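Local coordinates for protein histidinol dehydrogenase (Elizabethkingia anophelis NUHP1, PDB 6AN0) that probably catalyses the last step of histidine biosynthesis, the zinc-dependent, two-stage oxidation of L-histidinol to L-histidine with two molecules of NAD(+), at residues Ala102-Asn107 / Gly384-Ser389; Leu145-Pro150 / Lys211-Gly216. All blocks are in the same frame, centred on the assembly; numbering follows the deposited sequence.

Contact 1 (Ala102-Asn107 / Gly384-Ser389). With HIS (histidine), chain U; EDO (1,2-ethanediol), chain D.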
loop_
_atom_site.group_PDB
_atom_site.type_symbol
_atom_site.label_atom_id
_atom_site.label_comp_id
_atom_site.label_asym_id
_atom_site.label_seq_id
_atom_site.Cartn_x
_atom_site.Cartn_y
_atom_site.Cartn_z
ATOM N N ALA A 102 8.515 14.275 9.631
ATOM C CA ALA A 102 7.656 15.450 9.586
ATOM C C ALA A 102 7.768 16.165 8.248
ATOM O O ALA A 102 6.795 16.780 7.797
ATOM C CB ALA A 102 7.999 16.406 10.732
ATOM N N SER A 103 8.935 16.086 7.593
ATOM C CA SER A 103 9.146 16.774 6.318
ATOM C C SER A 103 8.328 16.150 5.194
ATOM O O SER A 103 8.169 16.767 4.139
ATOM C CB SER A 103 10.635 16.765 5.939
ATOM O OG SER A 103 11.054 15.471 5.483
ATOM N N GLN A 104 7.800 14.944 5.402
ATOM C CA GLN A 104 7.049 14.240 4.370
ATOM C C GLN A 104 5.602 14.710 4.266
ATOM O O GLN A 104 4.896 14.286 3.340
ATOM C CB GLN A 104 7.108 12.721 4.636
ATOM C CG GLN A 104 8.556 12.181 4.639
ATOM C CD GLN A 104 8.655 10.733 5.115
ATOM O OE1 GLN A 104 7.659 10.138 5.532
ATOM N NE2 GLN A 104 9.859 10.162 5.052
ATOM N N LYS A 105 5.155 15.580 5.170
ATOM C CA LYS A 105 3.800 16.114 5.091
ATOM C C LYS A 105 3.673 16.985 3.848
ATOM O O LYS A 105 4.559 17.783 3.547
ATOM C CB LYS A 105 3.469 16.943 6.338
ATOM C CG LYS A 105 3.514 16.152 7.645
ATOM C CD LYS A 105 3.051 16.977 8.850
ATOM C CE LYS A 105 2.987 16.097 10.090
ATOM N NZ LYS A 105 2.372 16.751 11.279
ATOM N N GLU A 106 2.571 16.826 3.128
ATOM C CA GLU A 106 2.338 17.560 1.892
ATOM C C GLU A 106 1.459 18.776 2.147
ATOM O O GLU A 106 0.655 18.799 3.084
ATOM C CB GLU A 106 1.670 16.662 0.852
ATOM C CG GLU A 106 2.515 15.486 0.428
ATOM C CD GLU A 106 1.860 14.712 -0.689
ATOM O OE1 GLU A 106 0.854 14.012 -0.418
ATOM O OE2 GLU A 106 2.328 14.839 -1.842
ATOM N N ASN A 107 1.610 19.786 1.298
ATOM C CA ASN A 107 0.751 20.962 1.356
ATOM C C ASN A 107 -0.463 20.757 0.463
ATOM O O ASN A 107 -0.368 20.131 -0.596
ATOM C CB ASN A 107 1.511 22.215 0.922
ATOM C CG ASN A 107 2.607 22.593 1.893
ATOM O OD1 ASN A 107 2.447 22.461 3.108
ATOM N ND2 ASN A 107 3.730 23.058 1.364
ATOM N N GLY A 384 9.688 1.476 1.792
ATOM C CA GLY A 384 9.820 1.408 3.234
ATOM C C GLY A 384 8.698 2.163 3.920
ATOM O O GLY A 384 8.018 3.004 3.321
ATOM N N VAL A 385 8.472 1.836 5.193
ATOM C CA VAL A 385 7.479 2.582 5.966
ATOM C C VAL A 385 7.835 4.068 5.969
ATOM O O VAL A 385 9.008 4.447 6.069
ATOM C CB VAL A 385 7.384 2.018 7.395
ATOM C CG1 VAL A 385 6.557 2.941 8.296
ATOM C CG2 VAL A 385 6.741 0.621 7.358
ATOM N N SER A 386 6.818 4.922 5.852
ATOM C CA SER A 386 7.014 6.376 5.922
ATOM C C SER A 386 5.741 7.005 6.471
ATOM O O SER A 386 4.805 6.309 6.872
ATOM C CB SER A 386 7.377 6.955 4.547
ATOM O OG SER A 386 6.241 6.955 3.680
ATOM N N LEU A 387 5.701 8.340 6.498
ATOM C CA LEU A 387 4.468 9.000 6.910
ATOM C C LEU A 387 3.284 8.530 6.062
ATOM O O LEU A 387 2.170 8.368 6.580
ATOM C CB LEU A 387 4.634 10.520 6.808
ATOM C CG LEU A 387 3.489 11.304 7.428
ATOM C CD1 LEU A 387 3.491 11.127 8.925
ATOM C CD2 LEU A 387 3.677 12.764 7.049
ATOM N N ASP A 388 3.519 8.296 4.757
ATOM C CA ASP A 388 2.484 7.813 3.839
ATOM C C ASP A 388 1.815 6.529 4.323
ATOM O O ASP A 388 0.672 6.243 3.942
ATOM C CB ASP A 388 3.069 7.505 2.457
ATOM C CG ASP A 388 3.813 8.673 1.833
ATOM O OD1 ASP A 388 4.104 9.668 2.524
ATOM O OD2 ASP A 388 4.124 8.565 0.630
ATOM N N SER A 389 2.538 5.705 5.087
ATOM C CA SER A 389 2.010 4.414 5.514
ATOM C C SER A 389 0.895 4.551 6.537
ATOM O O SER A 389 0.175 3.579 6.780
ATOM C CB SER A 389 3.130 3.542 6.112
ATOM O OG SER A 389 4.272 3.529 5.283
HETATM N N HIS U . -2.287 18.751 2.040
HETATM C CA HIS U . -3.017 17.645 2.629
HETATM C C HIS U . -3.800 18.061 3.871
HETATM O O HIS U . -3.967 17.268 4.805
HETATM C CB HIS U . -2.057 16.509 2.966
HETATM C CG HIS U . -1.937 15.485 1.882
HETATM N ND1 HIS U . -2.671 15.547 0.718
HETATM C CD2 HIS U . -1.174 14.373 1.786
HETATM C CE1 HIS U . -2.360 14.521 -0.050
HETATM N NE2 HIS U . -1.450 13.797 0.573
HETATM O OXT HIS U . -4.296 19.187 3.964
HETATM C C1 EDO D . 4.879 0.812 3.175
HETATM O O1 EDO D . 4.197 2.041 2.895
HETATM C C2 EDO D . 4.268 0.309 4.476
HETATM O O2 EDO D . 2.860 0.352 4.298
HETATM O O HOH W 1 10.762 7.445 5.859
HETATM O O HOH W 2 3.144 12.183 3.369
#

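Contact 2 (Leu145-Pro150 / Lys211-Gly216). With EDO (1,2-ethanediol), chain D; EDO (1,2-ethanediol), chain E.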
loop_
_atom_site.group_PDB
_atom_site.type_symbol
_atom_site.label_atom_id
_atom_site.label_comp_id
_atom_site.label_asym_id
_atom_site.label_seq_id
_atom_site.Cartn_x
_atom_site.Cartn_y
_atom_site.Cartn_z
ATOM N N LEU A 145 10.706 3.350 17.749
ATOM C CA LEU A 145 10.829 4.707 17.207
ATOM C C LEU A 145 10.388 4.773 15.750
ATOM O O LEU A 145 9.689 5.713 15.345
ATOM C CB LEU A 145 12.273 5.208 17.321
ATOM C CG LEU A 145 12.849 5.390 18.721
ATOM C CD1 LEU A 145 14.309 5.832 18.632
ATOM C CD2 LEU A 145 12.009 6.389 19.515
ATOM N N MET A 146 10.801 3.790 14.946
ATOM C CA MET A 146 10.569 3.831 13.501
ATOM C C MET A 146 9.085 3.766 13.148
ATOM O O MET A 146 8.670 4.286 12.103
ATOM C CB MET A 146 11.294 2.665 12.819
ATOM C CG MET A 146 12.815 2.705 12.920
ATOM S SD MET A 146 13.506 4.130 12.044
ATOM C CE MET A 146 15.211 4.127 12.625
ATOM N N LEU A 147 8.287 3.076 13.954
ATOM C CA LEU A 147 6.867 2.914 13.668
ATOM C C LEU A 147 6.001 3.840 14.503
ATOM O O LEU A 147 5.002 4.363 13.999
ATOM C CB LEU A 147 6.437 1.463 13.908
ATOM C CG LEU A 147 7.235 0.448 13.090
ATOM C CD1 LEU A 147 6.799 -0.971 13.440
ATOM C CD2 LEU A 147 7.094 0.685 11.580
ATOM N N GLY A 148 6.405 4.093 15.749
ATOM C CA GLY A 148 5.608 4.945 16.621
ATOM C C GLY A 148 5.667 6.417 16.243
ATOM O O GLY A 148 4.673 7.136 16.367
ATOM N N ILE A 149 6.824 6.892 15.792
ATOM C CA ILE A 149 6.975 8.331 15.557
ATOM C C ILE A 149 6.129 8.766 14.358
ATOM O O ILE A 149 5.391 9.762 14.466
ATOM C CB ILE A 149 8.460 8.728 15.404
ATOM C CG1 ILE A 149 9.146 8.707 16.777
ATOM C CG2 ILE A 149 8.594 10.138 14.784
ATOM C CD1 ILE A 149 10.647 9.034 16.755
ATOM N N PRO A 150 6.188 8.102 13.200
ATOM C CA PRO A 150 5.335 8.571 12.098
ATOM C C PRO A 150 3.852 8.375 12.377
ATOM O O PRO A 150 3.033 9.173 11.897
ATOM C CB PRO A 150 5.812 7.749 10.887
ATOM C CG PRO A 150 6.649 6.648 11.435
ATOM C CD PRO A 150 7.205 7.135 12.725
ATOM N N LYS A 211 -4.717 -1.128 10.763
ATOM C CA LYS A 211 -3.500 -1.479 10.037
ATOM C C LYS A 211 -2.461 -1.942 11.053
ATOM O O LYS A 211 -2.315 -1.329 12.116
ATOM C CB LYS A 211 -2.979 -0.287 9.216
ATOM C CG LYS A 211 -1.829 -0.618 8.269
ATOM C CD LYS A 211 -1.629 0.515 7.234
ATOM C CE LYS A 211 -0.457 0.237 6.295
ATOM N NZ LYS A 211 -0.392 1.279 5.193
ATOM N N ILE A 212 -1.744 -3.022 10.721
ATOM C CA ILE A 212 -0.748 -3.626 11.607
ATOM C C ILE A 212 0.634 -3.511 10.972
ATOM O O ILE A 212 0.810 -3.845 9.795
ATOM C CB ILE A 212 -1.091 -5.100 11.899
ATOM C CG1 ILE A 212 -2.429 -5.198 12.655
ATOM C CG2 ILE A 212 0.055 -5.791 12.655
ATOM C CD1 ILE A 212 -3.031 -6.631 12.702
ATOM N N PHE A 213 1.611 -3.067 11.767
ATOM C CA PHE A 213 2.985 -2.823 11.345
ATOM C C PHE A 213 3.954 -3.689 12.141
ATOM O O PHE A 213 3.726 -3.969 13.322
ATOM C CB PHE A 213 3.387 -1.368 11.589
ATOM C CG PHE A 213 2.668 -0.379 10.735
ATOM C CD1 PHE A 213 3.297 0.180 9.636
ATOM C CD2 PHE A 213 1.365 0.006 11.038
ATOM C CE1 PHE A 213 2.641 1.117 8.843
ATOM C CE2 PHE A 213 0.706 0.939 10.250
ATOM C CZ PHE A 213 1.341 1.492 9.156
ATOM N N GLY A 214 5.073 -4.052 11.514
ATOM C CA GLY A 214 6.189 -4.640 12.227
ATOM C C GLY A 214 6.471 -6.075 11.808
ATOM O O GLY A 214 5.567 -6.903 11.740
ATOM N N PRO A 215 7.727 -6.387 11.502
ATOM C CA PRO A 215 8.077 -7.756 11.105
ATOM C C PRO A 215 8.223 -8.693 12.296
ATOM O O PRO A 215 8.341 -8.282 13.450
ATOM C CB PRO A 215 9.416 -7.578 10.377
ATOM C CG PRO A 215 10.010 -6.357 10.995
ATOM C CD PRO A 215 8.836 -5.443 11.252
ATOM N N GLY A 216 8.201 -9.981 11.987
ATOM C CA GLY A 216 8.349 -11.025 12.978
ATOM C C GLY A 216 8.737 -12.319 12.298
ATOM O O GLY A 216 9.116 -12.337 11.125
HETATM C C1 EDO D . 4.879 0.812 3.175
HETATM O O1 EDO D . 4.197 2.041 2.895
HETATM C C2 EDO D . 4.268 0.309 4.476
HETATM O O2 EDO D . 2.860 0.352 4.298
HETATM C C1 EDO E . 11.200 -14.885 6.907
HETATM O O1 EDO E . 11.106 -16.065 7.719
HETATM C C2 EDO E . 10.553 -13.720 7.643
HETATM O O2 EDO E . 9.400 -14.202 8.343
#

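Contact 1 (Ala102-Asn107 / Gly384-Ser389)
With CG beside its backbone N (chi1 -60°) and the chain extended beyond, Gln104 reaches past Leu387, whose own CG lies anti to the backbone N (chi1 -170°); the two side chains run antiparallel past one another. The amide of Gln104 thereby arrives at the start of a 3-10 segment at Leu387. Its OE1 accepts a hydrogen bond from Leu387 N at 2.8 Å, nearly straight at the hydrogen and approached almost head-on to the carbonyl (C=O...N 169°). The same OE1 sits 3.3 Å from Ser386 CB, while Gln104 NE2 turns to a water that is weakly bound by Val385 O as well. One primary amide thus occupies both its ends, which should help set its rotation.

Leu387 in turn lays CD2 against the aliphatic stem of Lys105, touching Lys105 CG at a tight 3.4 Å. A second water sits 2.7 Å from Gln104 O and 2.8 Å from Asp388 OD1 and may bridge the two, though it has more acceptors around it than protons to give. Ser386 N donates almost straight to Ser389 OG at 3.0 Å, tying the residue before the 3-10 segment to Ser389.

Leu153 and Ala154 of helix 142-154 cover Leu387, and Asp388 OD2 forms a salt bridge with Lys393 of the second subunit. Just downstream, Glu106 enters the pocket of the bound histidine: its O accepts the ligand N, and its OE1 pairs with Lys393 of its own chain. The buried Gln104 amide therefore supplies a neutral, directional link between two loops at the dimer interface. The lysines would probably stabilise both carboxylates, an effect opposed at Glu106 by the close OE2 of Glu106 of the second subunit.

Contact 2 (Leu145-Pro150 / Lys211-Gly216)
Leu147 and Phe213 cross obliquely where helix 142-154 packs on the end of strand 211-213, a helix-on-sheet contact in the mixed sheet of this ALDH-like fold. The strand runs parallel to strand 117-132, and backbone hydrogen bonds join Phe213 to Gly130 and Tyr132. Leu147 points from the helix toward the strand, and its branch CD1 does the touching, meeting Phe213 CB at 3.9 Å rather than any atom of the ring.

Phe213 also starts out toward the helix, but its CG lies beside the backbone N (chi1 -67°), and the end of the side chain leads away. Its ring stacks with Phe390 instead, and Leu147 CD2 approaches it only at an oblique angle. The contact is wholly apolar and small, burying 110 Å² over both segments, while Ile131 and Thr372 also pack on Leu147.

Beyond the strand the chain passes into a loop at Gly214, which adopts a backbone conformation with positive phi (phi 116°, psi 130°). Its N is held by Asp235 and its O by Lys224, and it lies near Tyr132, a predicted NAD(+)-binding residue. The leucine branch that meets Phe213 also covers the start of this loop, with Leu147 CD1 resting 3.9 Å from Gly214 CA.

How the contacts relate
The centres of the two contacts lie about 14 Å apart, and the outer pair of segments, 102-107 and 384-389, encloses 145-150 and 211-216 in sequence. Helix 142-154 serves both, and where it borders contact 1 Leu387 CD1 packs 3.6 Å from Pro150 O. Segment 384-389 joins them directly, since Ser389 O probably accepts a hydrogen bond from Lys211 NZ (2.9 Å), and Val385 CG1 packs on Leu147 CD2. An ethanediol molecule touches both. Contact 2 thus belongs to the interior of the mixed-sheet region, while contact 1 extends that packing to the subunit interface and the bound histidine.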